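Local atomic coordinates of 4'-phospho-dehydrooxetanocin synthase (Bacillus megaterium, PDB entry 5UL3), a protein that catalyses the oxidative ring contraction of dAMP to an oxetane aldehyde in oxetanocin A biosynthesis, using cobalamin, a [4Fe-4S] cluster and S-adenosylmethionine. Residues F476-G482 with S584-N590; L490-E494 with H638-K642; N592-A596 with G681-I686. Where two conformers were deposited one is given. Residues are numbered along the deposited sequence.

Interaction 1. Residues F476-G482 with S584-N590. With EDO (1,2-ethanediol), chain Q.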
loop_
_atom_site.group_PDB
_atom_site.type_symbol
_atom_site.label_atom_id
_atom_site.label_comp_id
_atom_site.label_asym_id
_atom_site.label_seq_id
_atom_site.Cartn_x
_atom_site.Cartn_y
_atom_site.Cartn_z
ATOM N N PHE A 476 15.315 -10.507 -13.166
ATOM C CA PHE A 476 16.482 -9.857 -13.750
ATOM C C PHE A 476 16.971 -8.719 -12.862
ATOM O O PHE A 476 16.171 -7.934 -12.346
ATOM C CB PHE A 476 16.137 -9.305 -15.136
ATOM C CG PHE A 476 15.636 -10.346 -16.108
ATOM C CD1 PHE A 476 16.526 -11.214 -16.735
ATOM C CD2 PHE A 476 14.288 -10.431 -16.425
ATOM C CE1 PHE A 476 16.081 -12.157 -17.644
ATOM C CE2 PHE A 476 13.830 -11.384 -17.338
ATOM C CZ PHE A 476 14.731 -12.243 -17.952
ATOM N N ASP A 477 18.290 -8.615 -12.677
ATOM C CA ASP A 477 18.833 -7.415 -12.054
ATOM C C ASP A 477 20.143 -7.051 -12.740
ATOM O O ASP A 477 20.848 -7.917 -13.264
ATOM C CB ASP A 477 19.029 -7.553 -10.533
ATOM C CG ASP A 477 20.177 -8.480 -10.149
ATOM O OD1 ASP A 477 20.086 -9.687 -10.436
ATOM O OD2 ASP A 477 21.141 -8.001 -9.494
ATOM N N GLN A 478 20.448 -5.753 -12.721
ATOM C CA GLN A 478 21.444 -5.189 -13.623
ATOM C C GLN A 478 22.861 -5.637 -13.289
ATOM O O GLN A 478 23.718 -5.640 -14.178
ATOM C CB GLN A 478 21.350 -3.658 -13.607
ATOM C CG GLN A 478 20.108 -3.090 -14.312
ATOM C CD GLN A 478 18.870 -3.004 -13.418
ATOM O OE1 GLN A 478 18.846 -3.524 -12.300
ATOM N NE2 GLN A 478 17.845 -2.324 -13.914
ATOM N N LEU A 479 23.129 -6.034 -12.050
ATOM C CA LEU A 479 24.478 -6.450 -11.688
ATOM C C LEU A 479 24.712 -7.941 -11.885
ATOM O O LEU A 479 25.809 -8.421 -11.579
ATOM C CB LEU A 479 24.781 -6.059 -10.235
ATOM C CG LEU A 479 24.696 -4.549 -9.992
ATOM C CD1 LEU A 479 25.030 -4.171 -8.553
ATOM C CD2 LEU A 479 25.611 -3.817 -10.972
ATOM N N MET A 480 23.729 -8.678 -12.402
ATOM C CA MET A 480 23.882 -10.111 -12.609
ATOM C C MET A 480 24.860 -10.382 -13.747
ATOM O O MET A 480 24.737 -9.813 -14.835
ATOM C CB MET A 480 22.536 -10.758 -12.943
ATOM C CG MET A 480 22.586 -12.296 -13.037
ATOM S SD MET A 480 21.046 -12.970 -13.707
ATOM C CE MET A 480 19.871 -12.481 -12.416
ATOM N N LYS A 481 25.805 -11.278 -13.500
ATOM C CA LYS A 481 26.810 -11.668 -14.482
ATOM C C LYS A 481 26.585 -13.122 -14.860
ATOM O O LYS A 481 26.579 -13.999 -13.987
ATOM C CB LYS A 481 28.221 -11.458 -13.928
ATOM C CG LYS A 481 28.603 -9.994 -13.806
ATOM C CD LYS A 481 30.067 -9.807 -13.431
ATOM C CE LYS A 481 30.438 -8.334 -13.480
ATOM N NZ LYS A 481 31.850 -8.106 -13.071
ATOM N N GLY A 482 26.416 -13.370 -16.151
ATOM C CA GLY A 482 26.193 -14.712 -16.651
ATOM C C GLY A 482 24.764 -15.165 -16.435
ATOM O O GLY A 482 23.925 -14.445 -15.894
ATOM N N SER A 584 21.139 0.406 -17.238
ATOM C CA SER A 584 21.463 -0.690 -18.139
ATOM C C SER A 584 22.118 -1.833 -17.369
ATOM O O SER A 584 22.552 -1.681 -16.225
ATOM C CB SER A 584 22.381 -0.214 -19.266
ATOM O OG SER A 584 21.771 0.803 -20.043
ATOM N N PHE A 585 22.187 -2.996 -18.015
ATOM C CA PHE A 585 22.741 -4.196 -17.399
ATOM C C PHE A 585 24.233 -4.294 -17.677
ATOM O O PHE A 585 24.680 -4.027 -18.793
ATOM C CB PHE A 585 22.047 -5.449 -17.938
ATOM C CG PHE A 585 20.642 -5.644 -17.421
ATOM C CD1 PHE A 585 19.624 -4.771 -17.777
ATOM C CD2 PHE A 585 20.347 -6.713 -16.603
ATOM C CE1 PHE A 585 18.328 -4.951 -17.300
ATOM C CE2 PHE A 585 19.058 -6.905 -16.109
ATOM C CZ PHE A 585 18.044 -6.018 -16.468
ATOM N N VAL A 586 24.991 -4.714 -16.660
ATOM C CA VAL A 586 26.431 -4.888 -16.825
ATOM C C VAL A 586 26.731 -6.068 -17.744
ATOM O O VAL A 586 27.772 -6.089 -18.416
ATOM C CB VAL A 586 27.115 -5.040 -15.453
ATOM C CG1 VAL A 586 26.862 -6.426 -14.858
ATOM C CG2 VAL A 586 28.611 -4.771 -15.577
ATOM N N ASP A 587 25.830 -7.050 -17.807
ATOM C CA ASP A 587 25.938 -8.185 -18.721
ATOM C C ASP A 587 24.966 -7.951 -19.879
ATOM O O ASP A 587 23.746 -8.027 -19.697
ATOM C CB ASP A 587 25.644 -9.483 -17.966
ATOM C CG ASP A 587 25.794 -10.728 -18.820
ATOM O OD1 ASP A 587 25.232 -10.786 -19.934
ATOM O OD2 ASP A 587 26.451 -11.675 -18.346
ATOM N N LYS A 588 25.506 -7.675 -21.076
ATOM C CA LYS A 588 24.659 -7.304 -22.215
ATOM C C LYS A 588 23.669 -8.398 -22.590
ATOM O O LYS A 588 22.562 -8.094 -23.046
ATOM C CB LYS A 588 25.510 -6.967 -23.440
ATOM C CG LYS A 588 26.172 -5.597 -23.429
ATOM C CD LYS A 588 26.631 -5.222 -24.843
ATOM C CE LYS A 588 27.571 -4.024 -24.845
ATOM N NZ LYS A 588 28.905 -4.358 -24.268
ATOM N N THR A 589 24.054 -9.667 -22.443
ATOM C CA THR A 589 23.119 -10.754 -22.716
ATOM C C THR A 589 21.921 -10.683 -21.775
ATOM O O THR A 589 20.760 -10.714 -22.213
ATOM C CB THR A 589 23.821 -12.106 -22.579
ATOM O OG1 THR A 589 24.963 -12.150 -23.448
ATOM C CG2 THR A 589 22.881 -13.221 -22.963
ATOM N N ASN A 590 22.193 -10.574 -20.475
ATOM C CA ASN A 590 21.116 -10.431 -19.496
ATOM C C ASN A 590 20.259 -9.204 -19.781
ATOM O O ASN A 590 19.024 -9.273 -19.710
ATOM C CB ASN A 590 21.703 -10.394 -18.091
ATOM C CG ASN A 590 22.247 -11.740 -17.668
ATOM O OD1 ASN A 590 21.942 -12.751 -18.296
ATOM N ND2 ASN A 590 23.043 -11.767 -16.603
HETATM C C1 EDO Q . 26.191 -9.312 -27.260
HETATM O O1 EDO Q . 25.920 -7.924 -27.028
HETATM C C2 EDO Q . 25.312 -10.150 -26.341
HETATM O O2 EDO Q . 25.902 -11.435 -26.129
HETATM O O HOH W 1 23.574 -7.698 -15.949
#
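The loop that leaves the last parallel strand (470-473) of the partial TIM barrel, with a type I beta turn at Asp-477 to Met-480, meets the N-terminus of helix 588-617, capped by Asp-587. Two loop carbonyls, Gln-478 O and Met-480 O, each accept two hydrogen bonds. Gln-478 O accepts from Val-586 N at 2.9 Å, nearly linearly, and Met-480 O takes the amide of Asn-590 ND2 at 3.1 Å; water 1 donates to both oxygens and accepts from Asp-587 N. The carboxylate of Asp-587 splits its work: OD1 accepts from Asn-590 N (3.1 Å), the N-cap bond, and OD2 accepts from Gly-482 N (2.8 Å). Ser-584 O, by contrast, is buried against Gln-478 CG without a polar partner. Polar ends that point elsewhere are also met, Asp-477 by Tyr-552, Arg-445 and Gln-442, Lys-481 by Glu-563, and the Gln-478 amide by Met-544 O. The Phe-585 ring takes Gln-478 CG over its face in a CH-pi contact, 3.9 Å from the ring centroid, and Phe-476 CB at its edge. Asn-590 ND2 makes a second bond, to Gly-482 O at 2.9 Å.

Interaction 2. Residues L490-E494 with H638-K642. With EDO (1,2-ethanediol), chain H.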
loop_
_atom_site.group_PDB
_atom_site.type_symbol
_atom_site.label_atom_id
_atom_site.label_comp_id
_atom_site.label_asym_id
_atom_site.label_seq_id
_atom_site.Cartn_x
_atom_site.Cartn_y
_atom_site.Cartn_z
ATOM N N LEU A 490 14.872 -20.219 -12.412
ATOM C CA LEU A 490 13.923 -21.063 -13.127
ATOM C C LEU A 490 13.710 -22.388 -12.408
ATOM O O LEU A 490 12.565 -22.856 -12.283
ATOM C CB LEU A 490 14.417 -21.297 -14.554
ATOM C CG LEU A 490 14.471 -20.085 -15.486
ATOM C CD1 LEU A 490 15.281 -20.436 -16.737
ATOM C CD2 LEU A 490 13.046 -19.641 -15.868
ATOM N N ASP A 491 14.800 -23.011 -11.935
ATOM C CA ASP A 491 14.695 -24.233 -11.137
ATOM C C ASP A 491 13.820 -24.018 -9.906
ATOM O O ASP A 491 12.914 -24.811 -9.625
ATOM C CB ASP A 491 16.087 -24.705 -10.706
ATOM C CG ASP A 491 16.882 -25.324 -11.841
ATOM O OD1 ASP A 491 16.298 -25.577 -12.918
ATOM O OD2 ASP A 491 18.096 -25.562 -11.642
ATOM N N PHE A 492 14.106 -22.961 -9.138
ATOM C CA PHE A 492 13.288 -22.613 -7.979
ATOM C C PHE A 492 11.809 -22.489 -8.346
ATOM O O PHE A 492 10.939 -23.059 -7.675
ATOM C CB PHE A 492 13.791 -21.301 -7.368
ATOM C CG PHE A 492 12.912 -20.745 -6.265
ATOM C CD1 PHE A 492 13.095 -21.133 -4.941
ATOM C CD2 PHE A 492 11.929 -19.814 -6.551
ATOM C CE1 PHE A 492 12.307 -20.606 -3.920
ATOM C CE2 PHE A 492 11.129 -19.291 -5.529
ATOM C CZ PHE A 492 11.325 -19.691 -4.214
ATOM N N LEU A 493 11.514 -21.721 -9.398
ATOM C CA LEU A 493 10.140 -21.443 -9.796
ATOM C C LEU A 493 9.403 -22.679 -10.297
ATOM O O LEU A 493 8.170 -22.713 -10.241
ATOM C CB LEU A 493 10.127 -20.359 -10.874
ATOM C CG LEU A 493 10.573 -18.988 -10.362
ATOM C CD1 LEU A 493 10.924 -18.140 -11.533
ATOM C CD2 LEU A 493 9.444 -18.332 -9.546
ATOM N N GLU A 494 10.121 -23.681 -10.788
ATOM C CA GLU A 494 9.527 -24.932 -11.245
ATOM C C GLU A 494 9.334 -25.952 -10.127
ATOM O O GLU A 494 8.767 -27.017 -10.379
ATOM C CB GLU A 494 10.383 -25.533 -12.370
ATOM C CG GLU A 494 10.269 -24.759 -13.662
ATOM C CD GLU A 494 11.374 -25.055 -14.657
ATOM O OE1 GLU A 494 11.872 -26.205 -14.668
ATOM O OE2 GLU A 494 11.747 -24.129 -15.415
ATOM N N HIS A 638 6.546 -18.371 -18.552
ATOM C CA HIS A 638 7.654 -18.927 -17.782
ATOM C C HIS A 638 8.623 -19.675 -18.688
ATOM O O HIS A 638 9.845 -19.489 -18.615
ATOM C CB HIS A 638 7.157 -19.867 -16.686
ATOM C CG HIS A 638 8.273 -20.619 -16.029
ATOM N ND1 HIS A 638 9.034 -20.074 -15.016
ATOM C CD2 HIS A 638 8.806 -21.839 -16.285
ATOM C CE1 HIS A 638 9.973 -20.936 -14.660
ATOM N NE2 HIS A 638 9.858 -22.014 -15.417
ATOM N N PHE A 639 8.098 -20.545 -19.540
ATOM C CA PHE A 639 9.006 -21.376 -20.311
ATOM C C PHE A 639 9.599 -20.642 -21.500
ATOM O O PHE A 639 10.569 -21.137 -22.088
ATOM C CB PHE A 639 8.303 -22.666 -20.722
ATOM C CG PHE A 639 8.142 -23.623 -19.585
ATOM C CD1 PHE A 639 9.253 -24.250 -19.037
ATOM C CD2 PHE A 639 6.902 -23.860 -19.025
ATOM C CE1 PHE A 639 9.123 -25.125 -17.956
ATOM C CE2 PHE A 639 6.765 -24.719 -17.942
ATOM C CZ PHE A 639 7.871 -25.354 -17.407
ATOM N N LEU A 640 9.079 -19.460 -21.832
ATOM C CA LEU A 640 9.784 -18.581 -22.756
ATOM C C LEU A 640 11.205 -18.317 -22.276
ATOM O O LEU A 640 12.169 -18.469 -23.036
ATOM C CB LEU A 640 9.044 -17.259 -22.911
ATOM C CG LEU A 640 9.914 -16.151 -23.501
ATOM C CD1 LEU A 640 10.179 -16.375 -25.027
ATOM C CD2 LEU A 640 9.310 -14.779 -23.239
ATOM N N LEU A 641 11.352 -17.898 -21.014
ATOM C CA LEU A 641 12.686 -17.606 -20.504
ATOM C C LEU A 641 13.546 -18.864 -20.442
ATOM O O LEU A 641 14.748 -18.816 -20.736
ATOM C CB LEU A 641 12.606 -16.945 -19.130
ATOM C CG LEU A 641 13.964 -16.527 -18.582
ATOM C CD1 LEU A 641 14.707 -15.708 -19.628
ATOM C CD2 LEU A 641 13.772 -15.719 -17.294
ATOM N N LYS A 642 12.958 -19.999 -20.058
ATOM C CA LYS A 642 13.726 -21.238 -20.058
ATOM C C LYS A 642 14.195 -21.574 -21.470
ATOM O O LYS A 642 15.334 -22.015 -21.668
ATOM C CB LYS A 642 12.895 -22.377 -19.467
ATOM C CG LYS A 642 13.699 -23.622 -19.149
ATOM C CD LYS A 642 12.838 -24.675 -18.474
ATOM C CE LYS A 642 13.678 -25.675 -17.679
ATOM N NZ LYS A 642 14.313 -25.145 -16.411
HETATM C C1 EDO H . 9.084 -16.633 -14.131
HETATM O O1 EDO H . 8.434 -17.841 -13.716
HETATM C C2 EDO H . 8.916 -15.617 -12.999
HETATM O O2 EDO H . 9.640 -14.440 -13.337
HETATM O O HOH W 2 17.114 -24.143 -14.898
#
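Charge and hydrogen bonding converge on one carboxylate. Glu-494 OE2 forms a salt bridge with Lys-642 NZ at 2.9 Å. Glu-494 OE1 adds a weak bond to Lys-642 NZ at 3.2 Å. Glu-494 OE2 also accepts from His-638 NE2 at 2.8 Å, close to linear. On the far side of the imidazole, His-638 ND1 is hydrogen-bonded at 2.7 Å to O1 of an ethanediol probably derived from the crystallisation liquor. Asp-491 OD1 stays 4.0 Å from Lys-642 NZ, beyond a salt bridge; water 2 donates to this OD1 and is weakly bonded to NZ. The pair joins the end of helix 484-493, in the radical SAM core, to helix 620-648 of the C-terminal helix bundle; Tyr-534 stacks on His-638, and helix 652-664 lies against Glu-494 and Lys-642. Apolar contacts centre on Leu-490: its CD2 lies 3.5 Å from His-638 CE1 and 4.2 Å from Leu-641 CG, while its CD1 approaches Lys-642 CA at 3.8 Å. Leu-493 CB packs 3.8 Å from His-638 CE1.

Interaction 3. Residues N592-A596 with G681-I686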
loop_
_atom_site.group_PDB
_atom_site.type_symbol
_atom_site.label_atom_id
_atom_site.label_comp_id
_atom_site.label_asym_id
_atom_site.label_seq_id
_atom_site.Cartn_x
_atom_site.Cartn_y
_atom_site.Cartn_z
ATOM N N ASN A 592 19.758 -7.948 -22.746
ATOM C CA ASN A 592 18.961 -8.304 -23.915
ATOM C C ASN A 592 17.812 -9.235 -23.543
ATOM O O ASN A 592 16.718 -9.131 -24.108
ATOM C CB ASN A 592 19.838 -8.960 -24.986
ATOM C CG ASN A 592 20.834 -8.002 -25.597
ATOM O OD1 ASN A 592 20.704 -6.784 -25.469
ATOM N ND2 ASN A 592 21.838 -8.550 -26.281
ATOM N N LEU A 593 18.046 -10.155 -22.609
ATOM C CA LEU A 593 16.990 -11.064 -22.184
ATOM C C LEU A 593 15.895 -10.315 -21.428
ATOM O O LEU A 593 14.700 -10.581 -21.620
ATOM C CB LEU A 593 17.577 -12.167 -21.315
ATOM C CG LEU A 593 18.411 -13.240 -22.007
ATOM C CD1 LEU A 593 19.105 -14.055 -20.921
ATOM C CD2 LEU A 593 17.531 -14.117 -22.864
ATOM N N SER A 594 16.291 -9.365 -20.579
ATOM C CA SER A 594 15.317 -8.540 -19.872
ATOM C C SER A 594 14.495 -7.717 -20.852
ATOM O O SER A 594 13.266 -7.649 -20.747
ATOM C CB SER A 594 16.032 -7.636 -18.866
ATOM O OG SER A 594 15.198 -6.554 -18.451
ATOM N N GLU A 595 15.162 -7.093 -21.831
ATOM C CA GLU A 595 14.450 -6.322 -22.845
ATOM C C GLU A 595 13.471 -7.193 -23.623
ATOM O O GLU A 595 12.331 -6.779 -23.876
ATOM C CB GLU A 595 15.447 -5.664 -23.805
ATOM C CG GLU A 595 14.814 -4.788 -24.873
ATOM C CD GLU A 595 15.829 -4.237 -25.869
ATOM O OE1 GLU A 595 16.463 -5.042 -26.584
ATOM O OE2 GLU A 595 15.991 -3.000 -25.938
ATOM N N ALA A 596 13.896 -8.393 -24.027
ATOM C CA ALA A 596 13.002 -9.268 -24.783
ATOM C C ALA A 596 11.774 -9.640 -23.960
ATOM O O ALA A 596 10.662 -9.700 -24.490
ATOM C CB ALA A 596 13.727 -10.534 -25.227
ATOM N N GLY A 681 23.885 -14.483 -28.145
ATOM C CA GLY A 681 23.156 -13.588 -27.263
ATOM C C GLY A 681 22.832 -12.221 -27.824
ATOM O O GLY A 681 22.439 -11.325 -27.066
ATOM N N SER A 682 22.990 -12.032 -29.129
ATOM C CA SER A 682 22.646 -10.769 -29.759
ATOM C C SER A 682 21.142 -10.520 -29.655
ATOM O O SER A 682 20.342 -11.444 -29.494
ATOM C CB SER A 682 23.079 -10.781 -31.226
ATOM O OG SER A 682 22.507 -11.884 -31.913
ATOM N N LYS A 683 20.760 -9.243 -29.753
ATOM C CA LYS A 683 19.340 -8.897 -29.768
ATOM C C LYS A 683 18.630 -9.552 -30.945
ATOM O O LYS A 683 17.500 -10.038 -30.809
ATOM C CB LYS A 683 19.162 -7.381 -29.831
ATOM C CG LYS A 683 19.767 -6.600 -28.681
ATOM C CD LYS A 683 19.493 -5.115 -28.866
ATOM C CE LYS A 683 20.168 -4.270 -27.811
ATOM N NZ LYS A 683 19.595 -4.506 -26.461
ATOM N N GLU A 684 19.290 -9.589 -32.106
ATOM C CA GLU A 684 18.677 -10.155 -33.299
ATOM C C GLU A 684 18.378 -11.638 -33.115
ATOM O O GLU A 684 17.292 -12.112 -33.467
ATOM C CB GLU A 684 19.586 -9.932 -34.511
ATOM C CG GLU A 684 18.875 -10.067 -35.849
ATOM C CD GLU A 684 19.795 -9.815 -37.033
ATOM O OE1 GLU A 684 20.838 -10.498 -37.142
ATOM O OE2 GLU A 684 19.474 -8.926 -37.852
ATOM N N ASN A 685 19.332 -12.393 -32.573
ATOM C CA ASN A 685 19.090 -13.818 -32.384
ATOM C C ASN A 685 18.022 -14.045 -31.322
ATOM O O ASN A 685 17.151 -14.904 -31.484
ATOM C CB ASN A 685 20.381 -14.543 -32.002
ATOM C CG ASN A 685 20.217 -16.061 -31.993
ATOM O OD1 ASN A 685 19.766 -16.661 -32.973
ATOM N ND2 ASN A 685 20.573 -16.685 -30.879
ATOM N N ILE A 686 18.078 -13.279 -30.230
ATOM C CA ILE A 686 17.097 -13.433 -29.158
ATOM C C ILE A 686 15.686 -13.175 -29.685
ATOM O O ILE A 686 14.763 -13.957 -29.425
ATOM C CB ILE A 686 17.475 -12.517 -27.975
ATOM C CG1 ILE A 686 18.654 -13.125 -27.221
ATOM C CG2 ILE A 686 16.304 -12.307 -27.011
ATOM C CD1 ILE A 686 19.305 -12.188 -26.216
#
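The side chain of Ile-686 lies over Asn-592, Leu-593 and Ala-596 of helix 588-617, its CD1 3.5 Å from Asn-592 CB and 4.3 Å from Leu-593 CD2, its CG2 3.6 Å from Ala-596 CB. Asn-592 and Ala-596 are one helical turn apart on the same face, so the branched side chain spans both. The segments are closest at Asn-592 and Lys-683, whose CA atoms are 5.9 Å apart, and wider at Ala-596 and Ile-686, CA to CA 7.3 Å. Beside this apolar patch Asn-592 uses both ends of its amide. ND2 donates to Gly-681 O at 2.9 Å, gripping the loop just before helix 683-709, and OD1 accepts from Lys-683 NZ at 2.7 Å. The lysine, extended through chi2 and chi3 and bent at chi4 (m), which turns NZ to its two acceptors on helix 588-617, adds a salt bridge from NZ to Glu-595 OE1 at 3.2 Å. The start of the second helix is itself fixed by a cap: Ser-682 OG accepts from Asn-685 N at 3.3 Å and is also bonded to Asp-680. Thus the contact joins the start of one helix to the early turns of another within the C-terminal helix bundle, away from the cofactor and substrate sites. Around it, Leu-593 reaches Leu-644 and Leu-648 of helix 620-648 as well as Phe-476 in the loop after strand 470-473; Ser-594 OG is hydrogen-bonded to Ser-543 OG, and its side chain packs on Phe-476 and Phe-585.

Overall arrangement
Interactions 1 and 2 join the radical SAM barrel side to the C-terminal helices, and interaction 3 lies within those helices, all on the same side of the chain's centre. Interactions 1 and 3 share helix 588-617 and have centres 12 Å apart; Phe-585 CZ touches Ser-594 OG at 3.5 Å, and Phe-476 CG touches Ser-594 CB at 3.9 Å. Phe-476 also ties in interaction 2, its CZ 3.7 Å from Leu-641 CD2, although those centres are 18 Å apart. The nearest atoms of interactions 2 and 3 are about 5 Å apart, without touching. Interaction 1 is closest to the chemistry: the Gln-478 side chain is about 7 Å from that of Glu-545, which binds S-adenosylmethionine, and about 12 Å from cobalamin.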